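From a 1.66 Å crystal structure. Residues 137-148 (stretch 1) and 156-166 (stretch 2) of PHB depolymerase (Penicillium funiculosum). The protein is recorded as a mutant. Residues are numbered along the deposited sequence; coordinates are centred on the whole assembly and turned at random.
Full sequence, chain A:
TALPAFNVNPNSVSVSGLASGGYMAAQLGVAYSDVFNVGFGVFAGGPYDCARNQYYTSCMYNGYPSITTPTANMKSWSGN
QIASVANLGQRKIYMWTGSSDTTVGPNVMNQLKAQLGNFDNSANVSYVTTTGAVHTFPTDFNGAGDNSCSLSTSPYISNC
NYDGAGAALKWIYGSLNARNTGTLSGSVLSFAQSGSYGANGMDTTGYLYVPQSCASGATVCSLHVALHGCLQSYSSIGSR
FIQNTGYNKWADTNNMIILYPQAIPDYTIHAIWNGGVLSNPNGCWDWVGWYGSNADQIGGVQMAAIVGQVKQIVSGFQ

Stretch 1 (137-148) FPTDFNGAGDNS
Stretch 2 156-166: YISNCNYDGAG

Two short strands, Phe-137 to Thr-139 and Ile-157 to Asn-159, run parallel, their axes 32° apart and 4.9 Å at closest approach; the stretches bury 911 Å² between them. Phe-137 pairs with Ile-157 (CA to CA 4.5 Å), Pro-138 with Ser-158 (5.6 Å) and Thr-139 with Asn-159 (4.9 Å). The side chains of Phe-137, Thr-139, Ile-157 and Asn-159 share one face of the sheet, and those of Pro-138 and Ser-158 take the other.

Tyr-156 enters with phi/psi 58/40 and its side chain (chi1 m) directed away, so its contribution is backbone: Phe-137 N donates to Tyr-156 O at 2.8 Å, nearly straight at 168°.

Ile-157 (-136/130, chi1 m, chi2 t) is buried. Its CG1 lies 4.3 Å from Phe-137 CB and its CG2 4.0 Å from Thr-139 CG2, an apolar patch in which Phe-137 has chi1 t. On the polar side, Ile-157 N donates to Asn-147 OD1 at 2.9 Å. The p rotamer of Asn-147 brings its amide near, although its CA-to-CB bond points sideways. Asn-147 N returns a weak bond to Ile-157 O (3.2 Å, 127°).

Ser-158 (-139/159) lies between both arms of stretch 1. Its N donates to Phe-137 O (3.0 Å, 158°), while its O accepts twice from Thr-139, from N at 2.9 Å and from OG1 at 2.8 Å. The p rotamer of Thr-139 makes this second bond possible, and a small hydroxyl suits the buried site. With chi1 m, Ser-158 OG donates to Asn-147 O at 2.8 Å.

Asn-159 (-85/96, chi1 t) is tied to Asn-147 through water 2, which accepts from Asn-159 N and donates to Asn-147 O, each at 2.9 Å. Its OD1 accepts from Asn-161 N at 3.0 Å, bracing the turn that follows.

At Cys-160 (-97/16, chi1 m) the strand has ended, but its N donates to Thr-139 O at 2.8 Å. Cys-160 CB lies 3.9 Å from Pro-138 CB, and the residue is covalently bonded elsewhere in the structure. Asn-161 (53/36) turns the chain, with its side chain directed away. Tyr-162 (-152/120, chi1 t) then sends a second donor to Thr-139 O, from N at 3.2 Å and 163°. Pro-138 CB meets its ring at the edge, 4.0 Å from Tyr-162 CD1; the compact, C-gamma endo proline thus packs against both Cys-160 and Tyr-162.

Asp-163 (-80/86, chi1 t) caps the helix: Gly-166 N donates to Asp-163 OD2 at 3.0 Å. Water 1 donates to the same OD2 at 2.9 Å and accepts from Asp-140 N at 3.1 Å.

Gly-164 (-66/-44) begins the helix, its N donating to Pro-138 O at 3.0 Å. An ideal CB here would sit 2.7 Å from Pro-138 O, a clash, so glycine fits this close approach. Ala-165 CB packs 4.4 Å from Phe-137 CE2, and Gly-166 makes no contact across.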

# COMPACT_ATOMS: atom_id res chain seq x y z
N PHE A 137 -11.27 5.19 -0.13
CA PHE A 137 -10.41 5.18 -1.31
C PHE A 137 -11.06 6.02 -2.41
O PHE A 137 -12.19 5.77 -2.80
CB PHE A 137 -10.21 3.76 -1.84
CG PHE A 137 -9.05 3.65 -2.79
CD1 PHE A 137 -7.80 3.24 -2.35
CD2 PHE A 137 -9.20 4.02 -4.12
CE1 PHE A 137 -6.71 3.21 -3.21
CE2 PHE A 137 -8.12 3.99 -5.00
CZ PHE A 137 -6.87 3.59 -4.54
N PRO A 138 -10.34 7.03 -2.92
CA PRO A 138 -10.86 7.91 -3.97
C PRO A 138 -10.80 7.35 -5.39
O PRO A 138 -9.72 7.07 -5.91
CB PRO A 138 -10.01 9.17 -3.81
CG PRO A 138 -8.67 8.58 -3.47
CD PRO A 138 -9.01 7.50 -2.46
N THR A 139 -11.97 7.22 -6.02
CA THR A 139 -12.02 6.90 -7.45
C THR A 139 -12.89 7.93 -8.16
O THR A 139 -13.40 8.85 -7.53
CB THR A 139 -12.63 5.50 -7.70
OG1 THR A 139 -14.06 5.58 -7.62
CG2 THR A 139 -12.13 4.52 -6.65
N ASP A 140 -13.05 7.79 -9.47
CA ASP A 140 -13.91 8.70 -10.21
C ASP A 140 -15.03 7.95 -10.93
O ASP A 140 -15.56 8.42 -11.93
CB ASP A 140 -13.09 9.52 -11.21
CG ASP A 140 -12.52 8.68 -12.34
OD1 ASP A 140 -12.30 7.46 -12.14
OD2 ASP A 140 -12.29 9.24 -13.43
N PHE A 141 -15.38 6.78 -10.40
CA PHE A 141 -16.50 6.02 -10.95
C PHE A 141 -17.32 5.35 -9.85
O PHE A 141 -16.88 5.23 -8.71
CB PHE A 141 -15.99 4.99 -11.96
CG PHE A 141 -15.05 3.97 -11.39
CD1 PHE A 141 -15.52 2.71 -11.02
CD2 PHE A 141 -13.70 4.26 -11.22
CE1 PHE A 141 -14.65 1.75 -10.50
CE2 PHE A 141 -12.82 3.30 -10.71
CZ PHE A 141 -13.30 2.05 -10.34
N ASN A 142 -18.53 4.93 -10.21
CA ASN A 142 -19.47 4.37 -9.26
C ASN A 142 -19.31 2.86 -9.15
O ASN A 142 -20.13 2.09 -9.65
CB ASN A 142 -20.90 4.72 -9.69
CG ASN A 142 -21.19 6.20 -9.59
OD1 ASN A 142 -22.01 6.74 -10.34
ND2 ASN A 142 -20.53 6.87 -8.65
N GLY A 143 -18.23 2.44 -8.49
CA GLY A 143 -18.00 1.02 -8.28
C GLY A 143 -19.13 0.37 -7.50
O GLY A 143 -19.73 0.99 -6.63
N ALA A 144 -19.41 -0.89 -7.81
CA ALA A 144 -20.52 -1.60 -7.19
C ALA A 144 -20.44 -1.56 -5.66
O ALA A 144 -19.46 -2.01 -5.07
CB ALA A 144 -20.53 -3.05 -7.66
N GLY A 145 -21.46 -1.00 -5.03
CA GLY A 145 -21.54 -1.02 -3.58
C GLY A 145 -20.72 0.05 -2.88
O GLY A 145 -20.62 0.05 -1.65
N ASP A 146 -20.13 0.97 -3.65
CA ASP A 146 -19.34 2.06 -3.09
C ASP A 146 -20.15 2.85 -2.06
O ASP A 146 -21.35 3.05 -2.23
CB ASP A 146 -18.88 3.03 -4.18
CG ASP A 146 -17.62 2.57 -4.90
OD1 ASP A 146 -17.04 3.39 -5.64
OD2 ASP A 146 -17.20 1.40 -4.73
N ASN A 147 -19.48 3.30 -1.01
CA ASN A 147 -20.08 4.27 -0.09
C ASN A 147 -19.86 5.68 -0.63
O ASN A 147 -18.99 5.91 -1.47
CB ASN A 147 -19.44 4.16 1.30
CG ASN A 147 -17.93 4.25 1.25
OD1 ASN A 147 -17.27 3.34 0.75
ND2 ASN A 147 -17.38 5.34 1.77
N SER A 148 -20.66 6.62 -0.13
CA SER A 148 -20.50 8.02 -0.51
C SER A 148 -19.12 8.52 -0.10
O SER A 148 -18.61 8.13 0.95
CB SER A 148 -21.58 8.87 0.16
OG SER A 148 -21.34 10.25 -0.06
N TYR A 156 -15.54 1.48 2.10
CA TYR A 156 -14.51 2.52 2.10
C TYR A 156 -13.85 2.67 0.73
O TYR A 156 -12.64 2.86 0.61
CB TYR A 156 -13.45 2.21 3.16
CG TYR A 156 -14.04 2.03 4.54
CD1 TYR A 156 -14.37 0.76 5.01
CD2 TYR A 156 -14.31 3.12 5.36
CE1 TYR A 156 -14.96 0.59 6.26
CE2 TYR A 156 -14.90 2.96 6.61
CZ TYR A 156 -15.22 1.69 7.05
OH TYR A 156 -15.80 1.51 8.28
N ILE A 157 -14.68 2.60 -0.31
CA ILE A 157 -14.26 2.90 -1.68
C ILE A 157 -15.38 3.76 -2.27
O ILE A 157 -16.55 3.39 -2.19
CB ILE A 157 -14.12 1.62 -2.52
CG1 ILE A 157 -13.16 0.64 -1.83
CG2 ILE A 157 -13.62 1.96 -3.91
CD1 ILE A 157 -13.15 -0.74 -2.47
N SER A 158 -15.02 4.90 -2.86
CA SER A 158 -16.02 5.90 -3.22
C SER A 158 -15.78 6.52 -4.58
O SER A 158 -14.66 6.51 -5.10
CB SER A 158 -16.04 7.02 -2.17
OG SER A 158 -16.30 6.53 -0.87
N ASN A 159 -16.83 7.09 -5.16
CA ASN A 159 -16.67 8.02 -6.26
C ASN A 159 -16.42 9.40 -5.65
O ASN A 159 -17.36 10.10 -5.28
CB ASN A 159 -17.92 8.07 -7.13
CG ASN A 159 -17.71 8.88 -8.40
OD1 ASN A 159 -16.82 9.73 -8.47
ND2 ASN A 159 -18.55 8.64 -9.40
N CYS A 160 -15.15 9.77 -5.53
CA CYS A 160 -14.77 11.07 -5.00
C CYS A 160 -14.49 12.07 -6.13
O CYS A 160 -13.88 13.11 -5.90
CB CYS A 160 -13.51 10.95 -4.14
SG CYS A 160 -13.72 9.98 -2.61
N ASN A 161 -14.94 11.73 -7.33
CA ASN A 161 -14.66 12.55 -8.51
C ASN A 161 -13.16 12.80 -8.61
O ASN A 161 -12.71 13.88 -9.00
CB ASN A 161 -15.42 13.88 -8.42
CG ASN A 161 -15.32 14.70 -9.69
OD1 ASN A 161 -15.51 14.18 -10.79
ND2 ASN A 161 -15.02 15.99 -9.55
N TYR A 162 -12.39 11.79 -8.23
CA TYR A 162 -10.94 11.85 -8.32
C TYR A 162 -10.38 10.45 -8.51
O TYR A 162 -10.59 9.56 -7.68
CB TYR A 162 -10.35 12.47 -7.05
CG TYR A 162 -8.83 12.52 -7.04
CD1 TYR A 162 -8.10 11.71 -6.18
CD2 TYR A 162 -8.14 13.39 -7.88
CE1 TYR A 162 -6.69 11.76 -6.15
CE2 TYR A 162 -6.74 13.45 -7.86
CZ TYR A 162 -6.03 12.64 -7.00
OH TYR A 162 -4.65 12.72 -6.97
N ASP A 163 -9.68 10.25 -9.62
CA ASP A 163 -9.09 8.97 -9.96
C ASP A 163 -7.78 8.79 -9.18
O ASP A 163 -6.70 9.11 -9.69
CB ASP A 163 -8.82 8.91 -11.46
CG ASP A 163 -8.27 7.56 -11.91
OD1 ASP A 163 -7.94 7.44 -13.11
OD2 ASP A 163 -8.18 6.63 -11.08
N GLY A 164 -7.89 8.30 -7.95
CA GLY A 164 -6.72 8.16 -7.10
C GLY A 164 -5.72 7.14 -7.61
O GLY A 164 -4.52 7.39 -7.59
N ALA A 165 -6.21 5.99 -8.05
CA ALA A 165 -5.34 4.93 -8.56
C ALA A 165 -4.53 5.46 -9.73
O ALA A 165 -3.31 5.26 -9.80
CB ALA A 165 -6.16 3.72 -8.98
N GLY A 166 -5.21 6.14 -10.65
CA GLY A 166 -4.54 6.70 -11.80
C GLY A 166 -3.52 7.76 -11.43
O GLY A 166 -2.42 7.80 -11.99
O HOH W 1 -10.85 5.83 -10.42
O HOH W 2 -19.48 6.85 -4.13